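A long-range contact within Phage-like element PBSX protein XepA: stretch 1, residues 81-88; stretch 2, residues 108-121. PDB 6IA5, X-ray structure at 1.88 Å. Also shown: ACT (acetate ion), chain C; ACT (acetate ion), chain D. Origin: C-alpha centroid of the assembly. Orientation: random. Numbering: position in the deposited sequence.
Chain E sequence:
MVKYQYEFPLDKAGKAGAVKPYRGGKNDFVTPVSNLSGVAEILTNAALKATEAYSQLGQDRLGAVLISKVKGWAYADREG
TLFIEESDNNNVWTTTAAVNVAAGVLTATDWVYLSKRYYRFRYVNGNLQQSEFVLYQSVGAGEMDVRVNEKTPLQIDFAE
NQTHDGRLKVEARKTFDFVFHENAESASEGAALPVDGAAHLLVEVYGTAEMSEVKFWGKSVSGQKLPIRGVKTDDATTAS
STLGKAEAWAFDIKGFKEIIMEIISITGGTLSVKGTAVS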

ATOM      1  N   THR E  81     -28.000  23.843 -13.899  1.00 39.25           N
ATOM      2  CA  THR E  81     -27.369  22.533 -13.910  1.00 41.27           C
ATOM      3  C   THR E  81     -26.377  22.471 -15.061  1.00 37.66           C
ATOM      4  O   THR E  81     -26.715  22.845 -16.179  1.00 39.90           O
ATOM      5  N   LEU E  82     -25.150  22.013 -14.757  1.00 35.04           N
ATOM      6  CA  LEU E  82     -24.143  21.779 -15.790  1.00 33.89           C
ATOM      7  C   LEU E  82     -24.042  20.280 -16.089  1.00 32.14           C
ATOM      8  O   LEU E  82     -23.941  19.471 -15.176  1.00 37.12           O
ATOM      9  N   PHE E  83     -24.073  19.936 -17.377  1.00 32.95           N
ATOM     10  CA  PHE E  83     -23.929  18.567 -17.846  1.00 35.15           C
ATOM     11  C   PHE E  83     -22.661  18.469 -18.684  1.00 34.94           C
ATOM     12  O   PHE E  83     -22.391  19.341 -19.505  1.00 34.67           O
ATOM     13  N   ILE E  84     -21.902  17.390 -18.470  1.00 35.45           N
ATOM     14  CA  ILE E  84     -20.813  17.024 -19.356  1.00 33.20           C
ATOM     15  C   ILE E  84     -21.293  15.816 -20.140  1.00 30.86           C
ATOM     16  O   ILE E  84     -21.706  14.818 -19.547  1.00 34.35           O
ATOM     17  N   GLU E  85     -21.220  15.909 -21.473  1.00 32.69           N
ATOM     18  CA  GLU E  85     -21.847  14.880 -22.289  1.00 33.01           C
ATOM     19  C   GLU E  85     -20.896  14.417 -23.387  1.00 32.43           C
ATOM     20  O   GLU E  85     -19.978  15.139 -23.774  1.00 32.65           O
ATOM     21  N   GLU E  86     -21.160  13.214 -23.899  1.00 33.86           N
ATOM     22  CA  GLU E  86     -20.296  12.595 -24.885  1.00 34.80           C
ATOM     23  C   GLU E  86     -21.140  11.991 -26.008  1.00 40.14           C
ATOM     24  O   GLU E  86     -22.310  11.641 -25.808  1.00 40.68           O
ATOM     25  N   SER E  87     -20.517  11.856 -27.184  1.00 34.15           N
ATOM     26  CA  SER E  87     -21.197  11.319 -28.346  1.00 38.84           C
ATOM     27  C   SER E  87     -20.178  10.679 -29.279  1.00 40.32           C
ATOM     28  O   SER E  87     -19.113  11.248 -29.494  1.00 37.00           O
ATOM     29  N   ASP E  88     -20.538   9.526 -29.870  1.00 38.29           N
ATOM     30  CA  ASP E  88     -19.704   8.929 -30.900  1.00 40.94           C
ATOM     31  C   ASP E  88     -20.028   9.468 -32.285  1.00 45.63           C
ATOM     32  O   ASP E  88     -19.212   9.319 -33.191  1.00 52.02           O
ATOM     33  N   ALA E 108     -17.600  23.449  -9.564  1.00 30.31           N
ATOM     34  CA  ALA E 108     -16.685  22.715 -10.433  1.00 30.32           C
ATOM     35  C   ALA E 108     -17.190  21.284 -10.610  1.00 29.92           C
ATOM     36  O   ALA E 108     -17.731  20.707  -9.673  1.00 33.39           O
ATOM     37  N   THR E 109     -16.998  20.708 -11.800  1.00 30.53           N
ATOM     38  CA  THR E 109     -17.141  19.263 -11.966  1.00 30.41           C
ATOM     39  C   THR E 109     -15.863  18.587 -11.467  1.00 30.77           C
ATOM     40  O   THR E 109     -14.903  19.260 -11.124  1.00 32.68           O
ATOM     41  N   ASP E 110     -15.841  17.257 -11.444  1.00 29.66           N
ATOM     42  CA  ASP E 110     -14.590  16.523 -11.375  1.00 32.78           C
ATOM     43  C   ASP E 110     -13.928  16.509 -12.750  1.00 31.30           C
ATOM     44  O   ASP E 110     -14.559  16.862 -13.743  1.00 31.46           O
ATOM     45  N   TRP E 111     -12.663  16.063 -12.809  1.00 27.84           N
ATOM     46  CA  TRP E 111     -12.099  15.647 -14.078  1.00 27.37           C
ATOM     47  C   TRP E 111     -12.909  14.458 -14.578  1.00 30.35           C
ATOM     48  O   TRP E 111     -13.071  13.478 -13.844  1.00 29.99           O
ATOM     49  N   VAL E 112     -13.415  14.566 -15.811  1.00 27.17           N
ATOM     50  CA  VAL E 112     -14.130  13.479 -16.445  1.00 29.85           C
ATOM     51  C   VAL E 112     -13.237  12.914 -17.544  1.00 28.03           C
ATOM     52  O   VAL E 112     -12.820  13.653 -18.435  1.00 30.66           O
ATOM     53  N   TYR E 113     -12.927  11.614 -17.444  1.00 29.02           N
ATOM     54  CA  TYR E 113     -12.086  10.933 -18.418  1.00 32.07           C
ATOM     55  C   TYR E 113     -13.001  10.453 -19.538  1.00 34.27           C
ATOM     56  O   TYR E 113     -13.986   9.769 -19.267  1.00 30.77           O
ATOM     57  N   LEU E 114     -12.671  10.839 -20.779  1.00 32.60           N
ATOM     58  CA  LEU E 114     -13.594  10.705 -21.891  1.00 35.05           C
ATOM     59  C   LEU E 114     -13.395   9.354 -22.573  1.00 36.24           C
ATOM     60  O   LEU E 114     -12.288   8.800 -22.552  1.00 37.04           O
ATOM     61  N   SER E 115     -14.457   8.858 -23.223  1.00 34.75           N
ATOM     62  CA  SER E 115     -14.321   7.619 -23.984  1.00 40.99           C
ATOM     63  C   SER E 115     -14.865   7.720 -25.408  1.00 42.13           C
ATOM     64  O   SER E 115     -14.288   7.117 -26.303  1.00 45.52           O
ATOM     65  N   LYS E 116     -15.932   8.499 -25.633  1.00 38.63           N
ATOM     66  CA  LYS E 116     -16.470   8.613 -26.979  1.00 38.18           C
ATOM     67  C   LYS E 116     -15.685   9.686 -27.725  1.00 39.29           C
ATOM     68  O   LYS E 116     -14.859  10.373 -27.132  1.00 38.60           O
ATOM     69  N   ARG E 117     -16.001   9.875 -29.007  1.00 33.25           N
ATOM     70  CA  ARG E 117     -15.207  10.746 -29.850  1.00 36.65           C
ATOM     71  C   ARG E 117     -15.392  12.235 -29.511  1.00 37.42           C
ATOM     72  O   ARG E 117     -14.434  13.002 -29.590  1.00 36.87           O
ATOM     73  N   TYR E 118     -16.614  12.648 -29.154  1.00 33.35           N
ATOM     74  CA  TYR E 118     -16.961  14.056 -29.005  1.00 34.53           C
ATOM     75  C   TYR E 118     -17.428  14.317 -27.579  1.00 32.36           C
ATOM     76  O   TYR E 118     -18.089  13.460 -26.984  1.00 33.80           O
ATOM     77  N   TYR E 119     -17.091  15.505 -27.061  1.00 31.10           N
ATOM     78  CA  TYR E 119     -17.552  15.937 -25.747  1.00 31.72           C
ATOM     79  C   TYR E 119     -18.214  17.307 -25.895  1.00 34.63           C
ATOM     80  O   TYR E 119     -17.941  18.021 -26.866  1.00 31.61           O
ATOM     81  N   ARG E 120     -19.059  17.672 -24.912  1.00 31.42           N
ATOM     82  CA  ARG E 120     -19.586  19.023 -24.847  1.00 33.05           C
ATOM     83  C   ARG E 120     -20.068  19.298 -23.430  1.00 29.89           C
ATOM     84  O   ARG E 120     -20.329  18.364 -22.660  1.00 33.28           O
ATOM     85  N   PHE E 121     -20.161  20.593 -23.110  1.00 27.55           N
ATOM     86  CA  PHE E 121     -20.897  21.055 -21.952  1.00 31.96           C
ATOM     87  C   PHE E 121     -22.275  21.508 -22.429  1.00 33.86           C
ATOM     88  O   PHE E 121     -22.406  22.115 -23.493  1.00 35.64           O
TER

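The two stretches meet as neighbouring antiparallel β-strands whose side chains form an apolar cluster at one end and, near the C-terminal end of strand 81-87, a buried carboxylate that ties down the loop of the second stretch. Strands 81-87 and 118-121 run at 155° to each other, and backbone hydrogen bonds at the pairs Glu 85-Arg 120 and Ser 87-Tyr 118 fix the register. Alternation along the strands places Ile 84, Glu 86, Tyr 119 and Phe 121 on one face of the sheet and Glu 85, Ser 87, Tyr 118 and Arg 120 on the other.

On the first face, Ile 84 (m, t) extends its chain into the second stretch. Ile 84 CG1 lies 3.6 Å from CE1 of Phe 121, while Ile 84 CD1 reaches CG2 of Val 112 (t) at 3.6 Å and OG1 of Thr 109 (p) at 3.5 Å. Leu 82 (t, p) points toward the second stretch and extends this cluster, with CD2 3.6 Å from CG2 of Thr 109 and CD1 4.1 Å from CB of Phe 121 (m).

Glu 86 (m, t) shares this face but uses its carboxylate differently. Glu 86 OE1 accepts hydrogen bonds from two successive backbone amides, Ser 115 N at 2.8 Å and Lys 116 N at 2.9 Å, so that a single carboxylate oxygen holds the loop leading into strand 118-121. CD of Glu 86 also packs 3.6 Å from CD2 of Leu 114 (m, t). Two waters add to these contacts. Water 1 lies 2.8 Å from Glu 86 OE1 and 2.9 Å from Lys 116 O; water 2 donates to Glu 86 OE2 (2.6 Å) and Tyr 113 O (2.8 Å) and accepts from Ser 115 OG (2.8 Å).

On the opposite face, Arg 120 (p, t, t) extends so that its end comes nearer the first stretch and forms a salt bridge with Glu 85 (m, t). Both Arg 120 NE, at 2.9 Å, and Arg 120 NH2, at 2.8 Å, donate to Glu 85 OE1, which lies at the edge of the guanidinium, near its plane. The ring of Tyr 118 (m) presents its edge to the first stretch, with CE2 3.7 Å from Asp 88 O.

At the end of the pairing, Asp 88 OD1 accepts a hydrogen bond from Arg 117 N at 2.9 Å. Lys 116 (m, t, t, t) points toward the first stretch, its CB 3.6 Å from Ser 87 O. The chain D acetate, probably from the crystallisation liquor, links the stretches here: its OXT accepts from Lys 116 NZ at 3.1 Å and, weakly, from Asp 88 N at 3.3 Å.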

ATOM      1  CB  THR E  81     -28.405  21.420 -14.083  1.00 40.82           C
ATOM      2  OG1 THR E  81     -29.417  21.680 -13.116  1.00 46.63           O
ATOM      3  CG2 THR E  81     -27.849  20.038 -13.812  1.00 36.86           C
ATOM      4  CB  LEU E  82     -22.794  22.340 -15.312  1.00 34.73           C
ATOM      5  CG  LEU E  82     -21.599  22.024 -16.219  1.00 35.80           C
ATOM      6  CD1 LEU E  82     -21.812  22.632 -17.605  1.00 32.76           C
ATOM      7  CD2 LEU E  82     -20.307  22.528 -15.587  1.00 31.66           C
ATOM      8  CB  PHE E  83     -25.109  18.177 -18.759  1.00 38.40           C
ATOM      9  CG  PHE E  83     -26.448  18.198 -18.060  1.00 37.97           C
ATOM     10  CD1 PHE E  83     -26.865  17.138 -17.269  1.00 39.41           C
ATOM     11  CD2 PHE E  83     -27.274  19.312 -18.150  1.00 40.43           C
ATOM     12  CE1 PHE E  83     -28.072  17.191 -16.582  1.00 40.69           C
ATOM     13  CE2 PHE E  83     -28.492  19.349 -17.488  1.00 41.50           C
ATOM     14  CZ  PHE E  83     -28.889  18.284 -16.707  1.00 37.84           C
ATOM     15  CB  ILE E  84     -19.500  16.707 -18.597  1.00 32.40           C
ATOM     16  CG1 ILE E  84     -19.015  17.905 -17.772  1.00 30.85           C
ATOM     17  CG2 ILE E  84     -18.433  16.230 -19.583  1.00 30.56           C
ATOM     18  CD1 ILE E  84     -17.685  17.644 -17.033  1.00 31.15           C
ATOM     19  CB  GLU E  85     -23.147  15.437 -22.872  1.00 29.33           C
ATOM     20  CG  GLU E  85     -24.017  16.059 -21.797  1.00 34.67           C
ATOM     21  CD  GLU E  85     -25.445  16.335 -22.222  1.00 35.55           C
ATOM     22  OE1 GLU E  85     -25.616  17.093 -23.208  1.00 34.27           O
ATOM     23  OE2 GLU E  85     -26.357  15.776 -21.606  1.00 33.50           O
ATOM     24  CB  GLU E  86     -19.488  11.486 -24.219  1.00 35.15           C
ATOM     25  CG  GLU E  86     -18.464  11.999 -23.214  1.00 34.78           C
ATOM     26  CD  GLU E  86     -17.597  10.874 -22.679  1.00 39.56           C
ATOM     27  OE1 GLU E  86     -16.855  10.253 -23.514  1.00 40.33           O
ATOM     28  OE2 GLU E  86     -17.707  10.597 -21.447  1.00 38.81           O
ATOM     29  CB  SER E  87     -21.921  12.436 -29.071  1.00 38.23           C
ATOM     30  OG  SER E  87     -22.498  11.954 -30.289  1.00 42.26           O
ATOM     31  CB  ASP E  88     -19.677   7.405 -30.802  1.00 44.27           C
ATOM     32  CG  ASP E  88     -18.463   6.953 -29.996  1.00 44.36           C
ATOM     33  OD1 ASP E  88     -17.361   7.568 -30.193  1.00 38.08           O
ATOM     34  OD2 ASP E  88     -18.632   6.048 -29.154  1.00 47.81           O
ATOM     35  CB  ALA E 108     -15.303  22.714  -9.797  1.00 30.73           C
ATOM     36  CB  THR E 109     -17.393  18.916 -13.440  1.00 34.31           C
ATOM     37  OG1 THR E 109     -16.169  19.089 -14.170  1.00 32.34           O
ATOM     38  CG2 THR E 109     -18.467  19.793 -14.065  1.00 31.21           C
ATOM     39  CB  ASP E 110     -14.869  15.076 -10.972  1.00 35.63           C
ATOM     40  CG  ASP E 110     -15.301  14.937  -9.523  1.00 37.85           C
ATOM     41  OD1 ASP E 110     -15.138  15.904  -8.761  1.00 42.77           O
ATOM     42  OD2 ASP E 110     -15.770  13.853  -9.165  1.00 44.77           O
ATOM     43  CB  TRP E 111     -10.607  15.272 -13.929  1.00 26.78           C
ATOM     44  CG  TRP E 111      -9.732  16.480 -13.842  1.00 26.76           C
ATOM     45  CD1 TRP E 111      -9.146  17.004 -12.720  1.00 24.87           C
ATOM     46  CD2 TRP E 111      -9.401  17.357 -14.939  1.00 25.64           C
ATOM     47  NE1 TRP E 111      -8.448  18.148 -13.053  1.00 28.24           N
ATOM     48  CE2 TRP E 111      -8.580  18.381 -14.410  1.00 27.14           C
ATOM     49  CE3 TRP E 111      -9.742  17.394 -16.304  1.00 26.30           C
ATOM     50  CZ2 TRP E 111      -8.082  19.415 -15.211  1.00 28.40           C
ATOM     51  CZ3 TRP E 111      -9.231  18.410 -17.099  1.00 28.80           C
ATOM     52  CH2 TRP E 111      -8.411  19.410 -16.559  1.00 27.89           C
ATOM     53  CB  VAL E 112     -15.468  13.988 -17.017  1.00 29.08           C
ATOM     54  CG1 VAL E 112     -16.124  12.968 -17.951  1.00 33.32           C
ATOM     55  CG2 VAL E 112     -16.413  14.424 -15.905  1.00 29.65           C
ATOM     56  CB  TYR E 113     -11.268   9.820 -17.753  1.00 30.17           C
ATOM     57  CG  TYR E 113     -10.149  10.372 -16.905  1.00 30.68           C
ATOM     58  CD1 TYR E 113     -10.413  10.939 -15.661  1.00 27.92           C
ATOM     59  CD2 TYR E 113      -8.842  10.417 -17.380  1.00 28.27           C
ATOM     60  CE1 TYR E 113      -9.398  11.488 -14.877  1.00 26.83           C
ATOM     61  CE2 TYR E 113      -7.817  10.962 -16.610  1.00 27.31           C
ATOM     62  CZ  TYR E 113      -8.098  11.487 -15.359  1.00 27.89           C
ATOM     63  OH  TYR E 113      -7.100  12.036 -14.614  1.00 31.34           O
ATOM     64  CB  LEU E 114     -13.308  11.854 -22.859  1.00 32.74           C
ATOM     65  CG  LEU E 114     -13.584  13.245 -22.284  1.00 36.26           C
ATOM     66  CD1 LEU E 114     -13.055  14.305 -23.235  1.00 35.83           C
ATOM     67  CD2 LEU E 114     -15.088  13.438 -22.007  1.00 35.14           C
ATOM     68  CB  SER E 115     -14.860   6.422 -23.255  1.00 41.13           C
ATOM     69  OG  SER E 115     -16.008   6.787 -22.534  1.00 42.78           O
ATOM     70  CB  LYS E 116     -17.962   8.950 -26.912  1.00 38.19           C
ATOM     71  CG  LYS E 116     -18.763   7.994 -26.046  1.00 37.75           C
ATOM     72  CD  LYS E 116     -20.245   8.146 -26.197  1.00 39.58           C
ATOM     73  CE  LYS E 116     -20.956   7.098 -25.358  1.00 38.86           C
ATOM     74  NZ  LYS E 116     -22.426   7.288 -25.400  1.00 45.32           N
ATOM     75  CB  ARG E 117     -15.468  10.432 -31.321  1.00 37.16           C
ATOM     76  CG  ARG E 117     -14.660  11.321 -32.249  1.00 38.92           C
ATOM     77  CD  ARG E 117     -14.710  10.809 -33.669  1.00 40.39           C
ATOM     78  NE  ARG E 117     -14.041  11.823 -34.459  1.00 37.10           N
ATOM     79  CZ  ARG E 117     -13.833  11.740 -35.767  1.00 40.99           C
ATOM     80  NH1 ARG E 117     -14.293  10.712 -36.451  1.00 38.41           N
ATOM     81  NH2 ARG E 117     -13.175  12.699 -36.388  1.00 38.90           N
ATOM     82  CB  TYR E 118     -18.110  14.438 -29.954  1.00 34.76           C
ATOM     83  CG  TYR E 118     -17.801  14.197 -31.409  1.00 36.99           C
ATOM     84  CD1 TYR E 118     -17.153  15.162 -32.166  1.00 38.16           C
ATOM     85  CD2 TYR E 118     -18.121  12.992 -32.019  1.00 38.18           C
ATOM     86  CE1 TYR E 118     -16.844  14.945 -33.500  1.00 42.96           C
ATOM     87  CE2 TYR E 118     -17.818  12.755 -33.348  1.00 39.30           C
ATOM     88  CZ  TYR E 118     -17.189  13.744 -34.088  1.00 42.33           C
ATOM     89  OH  TYR E 118     -16.881  13.534 -35.396  1.00 48.93           O
ATOM     90  CB  TYR E 119     -16.400  15.963 -24.723  1.00 28.81           C
ATOM     91  CG  TYR E 119     -15.242  16.863 -25.075  1.00 30.07           C
ATOM     92  CD1 TYR E 119     -14.222  16.421 -25.914  1.00 29.21           C
ATOM     93  CD2 TYR E 119     -15.163  18.165 -24.588  1.00 28.77           C
ATOM     94  CE1 TYR E 119     -13.162  17.245 -26.265  1.00 27.33           C
ATOM     95  CE2 TYR E 119     -14.094  18.992 -24.918  1.00 27.38           C
ATOM     96  CZ  TYR E 119     -13.093  18.532 -25.758  1.00 29.38           C
ATOM     97  OH  TYR E 119     -12.068  19.364 -26.112  1.00 30.76           O
ATOM     98  CB  ARG E 120     -20.786  19.183 -25.806  1.00 33.41           C
ATOM     99  CG  ARG E 120     -22.069  18.561 -25.269  1.00 35.70           C
ATOM    100  CD  ARG E 120     -23.244  18.800 -26.217  1.00 39.74           C
ATOM    101  NE  ARG E 120     -24.452  18.190 -25.681  1.00 39.40           N
ATOM    102  CZ  ARG E 120     -25.608  18.111 -26.343  1.00 41.44           C
ATOM    103  NH1 ARG E 120     -25.715  18.648 -27.543  1.00 34.75           N
ATOM    104  NH2 ARG E 120     -26.644  17.480 -25.813  1.00 37.61           N
ATOM    105  CB  PHE E 121     -20.184  22.242 -21.297  1.00 33.00           C
ATOM    106  CG  PHE E 121     -18.941  21.891 -20.509  1.00 33.12           C
ATOM    107  CD1 PHE E 121     -18.442  20.591 -20.488  1.00 31.76           C
ATOM    108  CD2 PHE E 121     -18.267  22.872 -19.798  1.00 33.31           C
ATOM    109  CE1 PHE E 121     -17.288  20.282 -19.768  1.00 32.03           C
ATOM    110  CE2 PHE E 121     -17.107  22.562 -19.093  1.00 35.21           C
ATOM    111  CZ  PHE E 121     -16.618  21.276 -19.081  1.00 32.44           C
TER
HETATM  112  C   ACT C 303     -10.975  16.315  -9.450  1.00 40.00           C
HETATM  113  O   ACT C 303      -9.792  16.275  -9.056  1.00 58.64           O
HETATM  114  OXT ACT C 303     -11.489  15.347 -10.060  1.00 38.09           O
HETATM  115  CH3 ACT C 303     -11.701  17.571  -9.130  1.00 49.46           C
HETATM  116  C   ACT D 305     -23.719   7.730 -29.069  1.00 65.84           C
HETATM  117  O   ACT D 305     -23.624   8.300 -30.189  1.00 64.72           O
HETATM  118  OXT ACT D 305     -22.689   7.435 -28.453  1.00 70.17           O
HETATM  119  CH3 ACT D 305     -25.034   7.354 -28.408  1.00 63.55           C
HETATM  120  O   HOH W   1     -16.027  12.271 -25.309  1.00 36.83           O
HETATM  121  O   HOH W   2     -16.220   8.708 -20.482  1.00 38.61           O